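Local coordinates for protein pseudouridylate synthase RPUSD4, mitochondrial (Homo sapiens, PDB 5UBA) that isomerises uridine to pseudouridine in mitochondrial RNAs, including 16S ribosomal RNA, as a member of the RluA family of pseudouridine synthases, at residues S181-S186 against L286-P291. Residues are numbered along the deposited sequence; the frame is centred on the assembly and turned at random.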
# COMPACT_ATOMS: atom_id res chain seq x y z
N SER A 181 -5.92 12.71 10.51
CA SER A 181 -7.24 13.34 10.57
C SER A 181 -8.23 12.29 11.00
O SER A 181 -8.10 11.13 10.62
CB SER A 181 -7.63 13.88 9.19
OG SER A 181 -8.88 14.54 9.24
N SER A 182 -9.26 12.70 11.75
CA SER A 182 -10.30 11.77 12.15
C SER A 182 -11.64 12.44 12.38
O SER A 182 -11.74 13.65 12.66
CB SER A 182 -9.91 10.96 13.39
OG SER A 182 -9.64 11.83 14.48
N THR A 183 -12.67 11.63 12.21
CA THR A 183 -14.03 11.97 12.67
C THR A 183 -14.28 11.10 13.87
O THR A 183 -13.32 10.74 14.55
CB THR A 183 -15.06 11.78 11.54
OG1 THR A 183 -15.08 10.40 11.15
CG2 THR A 183 -14.76 12.65 10.38
N LEU A 184 -15.53 10.80 14.21
CA LEU A 184 -15.80 9.85 15.27
C LEU A 184 -15.77 8.43 14.73
O LEU A 184 -15.77 7.49 15.51
CB LEU A 184 -17.15 10.14 15.94
CG LEU A 184 -17.39 11.58 16.36
CD1 LEU A 184 -18.74 11.65 17.08
CD2 LEU A 184 -16.25 12.08 17.23
N SER A 185 -15.75 8.29 13.40
CA SER A 185 -15.98 7.00 12.76
C SER A 185 -14.99 6.60 11.66
O SER A 185 -15.01 5.47 11.22
CB SER A 185 -17.39 7.02 12.17
OG SER A 185 -17.55 8.07 11.25
N SER A 186 -14.18 7.53 11.18
CA SER A 186 -13.21 7.30 10.10
C SER A 186 -11.90 7.96 10.46
O SER A 186 -11.90 8.94 11.22
CB SER A 186 -13.68 7.95 8.79
OG SER A 186 -14.95 7.47 8.39
N LEU A 286 -16.11 11.65 3.66
CA LEU A 286 -16.03 11.18 5.03
C LEU A 286 -15.69 12.30 6.02
O LEU A 286 -15.63 12.04 7.21
CB LEU A 286 -15.00 10.05 5.15
CG LEU A 286 -15.44 8.77 4.46
CD1 LEU A 286 -14.26 7.81 4.36
CD2 LEU A 286 -16.60 8.10 5.16
N ARG A 287 -15.51 13.52 5.53
CA ARG A 287 -15.23 14.72 6.34
C ARG A 287 -13.89 14.69 7.02
O ARG A 287 -13.72 15.23 8.11
CB ARG A 287 -16.36 15.01 7.32
CG ARG A 287 -17.70 15.02 6.61
CD ARG A 287 -18.84 15.15 7.57
NE ARG A 287 -20.11 15.04 6.85
CZ ARG A 287 -21.31 15.17 7.42
NH1 ARG A 287 -22.40 15.03 6.67
NH2 ARG A 287 -21.43 15.39 8.73
N LEU A 288 -12.95 14.03 6.35
CA LEU A 288 -11.55 14.00 6.76
C LEU A 288 -10.80 15.10 6.05
O LEU A 288 -11.20 15.53 4.98
CB LEU A 288 -10.94 12.64 6.42
CG LEU A 288 -11.58 11.47 7.18
CD1 LEU A 288 -11.17 10.11 6.61
CD2 LEU A 288 -11.24 11.53 8.67
N GLU A 289 -9.75 15.59 6.69
CA GLU A 289 -8.97 16.69 6.19
C GLU A 289 -7.57 16.22 5.81
O GLU A 289 -7.02 15.31 6.41
CB GLU A 289 -8.84 17.75 7.28
CG GLU A 289 -10.18 18.25 7.80
CD GLU A 289 -10.05 19.48 8.70
OE1 GLU A 289 -10.17 19.35 9.94
OE2 GLU A 289 -9.83 20.57 8.15
N MET A 290 -6.98 16.90 4.84
CA MET A 290 -5.55 16.73 4.57
C MET A 290 -4.73 17.30 5.73
O MET A 290 -5.13 18.32 6.30
CB MET A 290 -5.17 17.47 3.30
CG MET A 290 -5.84 16.93 2.05
SD MET A 290 -5.13 15.32 1.63
CE MET A 290 -3.69 15.84 0.69
N PRO A 291 -3.60 16.66 6.08
CA PRO A 291 -2.75 17.24 7.13
C PRO A 291 -2.20 18.63 6.74
O PRO A 291 -2.04 18.91 5.54
CB PRO A 291 -1.63 16.21 7.31
CG PRO A 291 -1.59 15.48 6.01
CD PRO A 291 -2.99 15.45 5.49
O HOH W 1 -12.24 15.60 10.34
O HOH W 2 -16.43 9.99 8.84
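Ser181, near the end of strand 175-182, reaches the C-terminal tail through its hydroxyl: the N-H of Glu289 points almost straight at OG (N to OG 2.9 Å, 174°). Chi1 of -178° swings OG beside the carbonyl carbon, where the short serine can accept this bond, the one direct hydrogen bond between the two segments. The CB of Ser182 points away from the tail, and its backbone does the work. Its CA packs against Leu288 CD2 at 3.6 Å, while its carbonyl and that of Arg287 each accept a hydrogen bond from the same water.

Thr183 suits its place because its two branches do different jobs. OG1 turns back into the hairpin loop and accepts from Ser185 N (3.2 Å) and Ser186 N (3.0 Å), an ST turn and ST motif that brace the bend; a second water links it to the carbonyl O of Leu286. The methyl CG2 faces the tail, 3.3 Å from Leu286 O. Thr183 N also bonds to Ser186 O, tying the ends of the loop together. Ser186, small enough to leave room for leucines, sets its OG 3.7 Å from Leu286 CD2 and its CB 4.0 Å from Leu288 CD1; CD2 of Leu288 lies between the two arms of the loop, against Ser182 CA and Ser186 O.

The tail follows helix 277-285, which ends in a Schellman motif with Arg287 at positive phi. Away from the active site, the contact seats it against the hairpin of strands 175-182 and 186-193 in the pseudouridine synthase domain, Leu286 and Leu288 continuing onto Ile118 of strand 112-120 and Leu286 also meeting helix 232-238.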